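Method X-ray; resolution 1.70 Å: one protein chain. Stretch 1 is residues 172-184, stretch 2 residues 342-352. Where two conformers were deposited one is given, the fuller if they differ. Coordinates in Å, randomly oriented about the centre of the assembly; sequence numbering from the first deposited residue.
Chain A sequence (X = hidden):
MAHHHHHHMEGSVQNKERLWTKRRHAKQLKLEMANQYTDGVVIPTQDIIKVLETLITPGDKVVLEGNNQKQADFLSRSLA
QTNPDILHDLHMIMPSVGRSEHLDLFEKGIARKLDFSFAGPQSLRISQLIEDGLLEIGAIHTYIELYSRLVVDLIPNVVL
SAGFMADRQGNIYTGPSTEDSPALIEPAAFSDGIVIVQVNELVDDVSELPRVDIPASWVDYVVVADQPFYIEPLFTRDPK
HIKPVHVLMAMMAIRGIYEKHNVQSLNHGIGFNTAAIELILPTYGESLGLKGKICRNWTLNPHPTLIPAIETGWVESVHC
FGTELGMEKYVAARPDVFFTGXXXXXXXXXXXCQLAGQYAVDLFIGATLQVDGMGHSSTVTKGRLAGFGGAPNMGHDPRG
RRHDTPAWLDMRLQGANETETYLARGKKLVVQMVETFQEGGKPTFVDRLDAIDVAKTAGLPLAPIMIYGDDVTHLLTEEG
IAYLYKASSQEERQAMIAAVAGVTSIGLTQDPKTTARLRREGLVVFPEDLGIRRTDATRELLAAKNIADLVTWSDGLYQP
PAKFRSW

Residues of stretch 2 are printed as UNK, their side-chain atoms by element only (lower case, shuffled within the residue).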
# COMPACT_ATOMS: atom_id res chain seq x y z
N ILE A 172 -24.06 -1.79 -5.54
CA ILE A 172 -24.07 -1.88 -4.09
C ILE A 172 -23.76 -0.52 -3.49
O ILE A 172 -22.81 0.16 -3.91
CB ILE A 172 -23.06 -2.92 -3.55
CG1 ILE A 172 -23.09 -4.22 -4.35
CG2 ILE A 172 -23.37 -3.20 -2.08
CD1 ILE A 172 -24.38 -5.02 -4.19
N TYR A 173 -24.53 -0.14 -2.48
CA TYR A 173 -24.19 0.96 -1.59
C TYR A 173 -23.61 0.37 -0.31
O TYR A 173 -24.31 -0.38 0.38
CB TYR A 173 -25.41 1.82 -1.31
CG TYR A 173 -25.18 2.87 -0.24
CD1 TYR A 173 -24.22 3.85 -0.42
CD2 TYR A 173 -25.91 2.87 0.95
CE1 TYR A 173 -23.99 4.81 0.56
CE2 TYR A 173 -25.69 3.81 1.93
CZ TYR A 173 -24.73 4.79 1.73
OH TYR A 173 -24.50 5.73 2.70
N THR A 174 -22.34 0.67 -0.02
CA THR A 174 -21.70 0.24 1.22
C THR A 174 -21.48 1.37 2.23
O THR A 174 -21.32 1.09 3.43
CB THR A 174 -20.35 -0.44 0.93
OG1 THR A 174 -19.53 0.41 0.11
CG2 THR A 174 -20.56 -1.74 0.18
N GLY A 175 -21.44 2.63 1.78
CA GLY A 175 -21.54 3.78 2.65
C GLY A 175 -20.42 3.90 3.67
O GLY A 175 -19.25 3.63 3.39
N PRO A 176 -20.77 4.33 4.89
CA PRO A 176 -19.75 4.45 5.95
C PRO A 176 -19.00 3.16 6.22
O PRO A 176 -17.85 3.21 6.67
CB PRO A 176 -20.55 4.90 7.18
CG PRO A 176 -21.78 5.56 6.60
CD PRO A 176 -22.10 4.80 5.33
N SER A 177 -19.60 2.01 5.94
CA SER A 177 -18.94 0.73 6.22
C SER A 177 -18.37 0.08 4.97
O SER A 177 -18.32 -1.15 4.87
CB SER A 177 -19.92 -0.21 6.93
OG SER A 177 -20.21 0.32 8.19
N THR A 178 -17.94 0.90 4.00
CA THR A 178 -17.26 0.39 2.81
C THR A 178 -16.07 -0.49 3.19
O THR A 178 -15.93 -1.62 2.70
CB THR A 178 -16.84 1.56 1.93
OG1 THR A 178 -18.02 2.22 1.40
CG2 THR A 178 -15.99 1.08 0.77
N GLU A 179 -15.21 -0.01 4.11
CA GLU A 179 -14.12 -0.81 4.67
C GLU A 179 -13.29 -1.52 3.60
O GLU A 179 -12.75 -0.87 2.70
CB GLU A 179 -14.67 -1.84 5.68
CG GLU A 179 -15.14 -1.18 7.01
CD GLU A 179 -15.55 -2.21 8.08
OE1 GLU A 179 -14.68 -2.96 8.58
OE2 GLU A 179 -16.76 -2.26 8.41
N ASP A 180 -13.17 -2.86 3.72
CA ASP A 180 -12.34 -3.67 2.82
C ASP A 180 -13.02 -4.00 1.50
O ASP A 180 -12.34 -4.50 0.60
CB ASP A 180 -11.94 -5.03 3.43
CG ASP A 180 -11.59 -4.98 4.93
OD1 ASP A 180 -12.23 -4.24 5.70
OD2 ASP A 180 -10.71 -5.76 5.34
N SER A 181 -14.33 -3.79 1.38
CA SER A 181 -15.06 -4.45 0.29
C SER A 181 -14.50 -4.17 -1.10
O SER A 181 -14.36 -5.12 -1.88
CB SER A 181 -16.55 -4.07 0.40
OG SER A 181 -17.07 -4.59 1.61
N PRO A 182 -14.15 -2.93 -1.48
CA PRO A 182 -13.65 -2.74 -2.85
C PRO A 182 -12.35 -3.49 -3.12
O PRO A 182 -12.15 -3.98 -4.23
CB PRO A 182 -13.45 -1.22 -2.94
CG PRO A 182 -14.28 -0.64 -1.84
CD PRO A 182 -14.19 -1.66 -0.74
N ALA A 183 -11.48 -3.61 -2.11
CA ALA A 183 -10.21 -4.30 -2.30
C ALA A 183 -10.41 -5.80 -2.40
O ALA A 183 -9.61 -6.48 -3.05
CB ALA A 183 -9.25 -3.98 -1.15
N LEU A 184 -11.44 -6.34 -1.73
CA LEU A 184 -11.69 -7.78 -1.77
C LEU A 184 -12.43 -8.19 -3.03
O LEU A 184 -12.22 -9.29 -3.55
CB LEU A 184 -12.50 -8.20 -0.54
CG LEU A 184 -11.93 -7.88 0.84
CD1 LEU A 184 -12.93 -8.26 1.95
CD2 LEU A 184 -10.58 -8.56 1.06
N UNK A 342 -21.15 12.97 -2.12
CA UNK A 342 -22.09 14.05 -2.40
C UNK A 342 -23.48 13.72 -1.85
O UNK A 342 -24.27 14.63 -1.60
n UNK A 342 -20.43 14.46 -8.66
n UNK A 342 -22.63 13.87 -8.92
c UNK A 342 -21.62 14.19 -8.13
c UNK A 342 -22.13 14.36 -3.90
c UNK A 342 -23.06 13.92 -6.16
n UNK A 342 -21.79 14.22 -6.81
c UNK A 342 -22.85 13.35 -4.75
N UNK A 343 -23.77 12.43 -1.63
CA UNK A 343 -24.97 12.02 -0.90
C UNK A 343 -24.94 12.46 0.56
O UNK A 343 -26.00 12.56 1.19
c UNK A 343 -24.08 9.73 -0.20
o UNK A 343 -24.36 9.34 0.96
c UNK A 343 -25.14 10.50 -0.99
o UNK A 343 -22.98 9.51 -0.72
N UNK A 344 -23.76 12.72 1.12
CA UNK A 344 -23.62 13.17 2.49
C UNK A 344 -22.89 12.21 3.42
O UNK A 344 -22.32 12.66 4.42
N UNK A 345 -22.86 10.91 3.12
CA UNK A 345 -22.37 9.92 4.07
C UNK A 345 -20.87 9.62 3.91
O UNK A 345 -20.32 9.69 2.80
c UNK A 345 -23.17 8.62 3.93
N UNK A 346 -20.24 9.27 5.03
CA UNK A 346 -18.85 8.83 5.06
C UNK A 346 -18.56 7.79 3.98
O UNK A 346 -19.38 6.92 3.69
c UNK A 346 -17.12 6.80 8.03
c UNK A 346 -17.16 7.59 6.69
c UNK A 346 -16.05 8.64 6.65
c UNK A 346 -18.54 8.22 6.43
N UNK A 347 -17.36 7.88 3.39
CA UNK A 347 -16.78 6.82 2.55
C UNK A 347 -15.49 6.37 3.23
O UNK A 347 -14.45 7.04 3.12
c UNK A 347 -15.55 6.52 0.29
n UNK A 347 -15.16 4.80 -1.43
n UNK A 347 -14.31 3.31 -2.96
c UNK A 347 -16.19 5.42 -0.59
n UNK A 347 -16.56 3.24 -2.44
c UNK A 347 -15.35 3.79 -2.27
c UNK A 347 -16.54 7.31 1.12
N UNK A 348 -15.56 5.28 3.98
CA UNK A 348 -14.34 4.66 4.46
C UNK A 348 -13.70 3.86 3.33
O UNK A 348 -14.32 3.56 2.31
c UNK A 348 -14.63 3.75 5.64
o UNK A 348 -15.65 2.84 5.30
N UNK A 349 -12.43 3.53 3.53
CA UNK A 349 -11.72 2.73 2.54
C UNK A 349 -10.50 2.18 3.27
O UNK A 349 -9.50 2.89 3.41
c UNK A 349 -11.34 3.58 1.34
c UNK A 349 -10.68 2.79 0.23
n UNK A 349 -10.90 3.23 -1.02
o UNK A 349 -9.96 1.82 0.48
N UNK A 350 -10.59 0.93 3.75
CA UNK A 350 -9.52 0.42 4.62
C UNK A 350 -8.21 0.29 3.86
O UNK A 350 -7.14 0.62 4.40
n UNK A 350 -11.49 -1.21 9.75
c UNK A 350 -8.77 -1.55 6.10
c UNK A 350 -9.27 -2.57 7.13
n UNK A 350 -12.00 -2.51 7.93
c UNK A 350 -9.93 -0.91 5.27
c UNK A 350 -11.10 -1.87 8.66
n UNK A 350 -9.81 -1.89 8.31
N UNK A 351 -8.25 -0.15 2.60
CA UNK A 351 -7.01 -0.25 1.83
C UNK A 351 -6.35 1.12 1.68
O UNK A 351 -5.13 1.26 1.90
c UNK A 351 -7.26 -0.87 0.46
c UNK A 351 -6.67 -1.78 -2.94
s UNK A 351 -5.75 -2.24 -1.48
c UNK A 351 -6.00 -0.83 -0.40
N UNK A 352 -7.12 2.14 1.30
CA UNK A 352 -6.54 3.46 1.08
C UNK A 352 -6.03 4.07 2.38
O UNK A 352 -4.96 4.70 2.41
c UNK A 352 -7.56 4.37 0.39
c UNK A 352 -7.08 5.78 0.07
c UNK A 352 -8.34 5.89 -2.40
s UNK A 352 -8.43 6.66 -0.78
O HOH W 1 -10.57 -1.16 0.96

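Position 342 carries three carbons, a nitrogen and then a carbon bearing two more nitrogens, a guanidinium on an unbranched chain; it is R342, out of reach of stretch 1. Position 343 has two carbons, the second holding two oxygens. That carboxylate is D343: asparagine would have the same outline, but with a nitrogen in place of one oxygen. Its OD2 accepts from the backbone N of position 345 (3.1 Å) and lies 4.0 Å from Y173 OH, too far for a hydrogen bond. Position 344 has no side-chain atoms and is G344; its phi of 115° would jam a CB against the preceding carbonyl.

Position 345 has one carbon, hence A345. Its CB sits 3.4 Å from Y173 OH and 4.2 Å from P176 CD. Position 346 has four carbons forked at the second, which identifies L346; isoleucine would fork at the first. The CB lies 4.0 Å from P176 CB, while the backbone O approaches P176 CA at 3.4 Å, a CA-H...O contact. P176 N is also near that L346 O (3.2 Å), but a proline nitrogen has no hydrogen to share.

Position 347 again ends in a guanidinium: R347. CA-to-CB points away, yet the chain's end returns, placing NH1 3.9 Å from T178 CG2, which lies over one guanidinium face. Position 348 has one carbon then one oxygen, so S348. Its OG donates to P176 O (2.6 Å) and accepts from E179 N (3.1 Å, 173° at the hydrogen).

Position 349 has two carbons, the second carrying one oxygen and one nitrogen: N349. It is the N-cap, OD1 accepting from the backbone N of position 352 at 3.0 Å. Position 350 is a third guanidinium, R350. Its NH1 lies 2.8 Å from both E179 OE1 and D180 OD1, two salt bridges made at the guanidinium edge. Positions 351 and 352 each show two carbons, sulfur and a terminal carbon, unbranched: M351 and M352. The first places CE 3.8 Å from A183 CB; the second is out of reach.

The contact, burying 666 Å², combines apolar packing with polar anchoring. S348 OG bridges two backbone groups of stretch 1 by donating to one and accepting from the other. R350 binds through both backbone and side chain, its N donating to E179 O (3.0 Å, 168°) while NH1 engages the two carboxylates. A water reinforces the helix start: it donates to E179 O (2.8 Å) and N349 OD1 (3.1 Å) and accepts from M351 N (3.0 Å).

Stretch 2 (342-352) RDGALRSNRMM
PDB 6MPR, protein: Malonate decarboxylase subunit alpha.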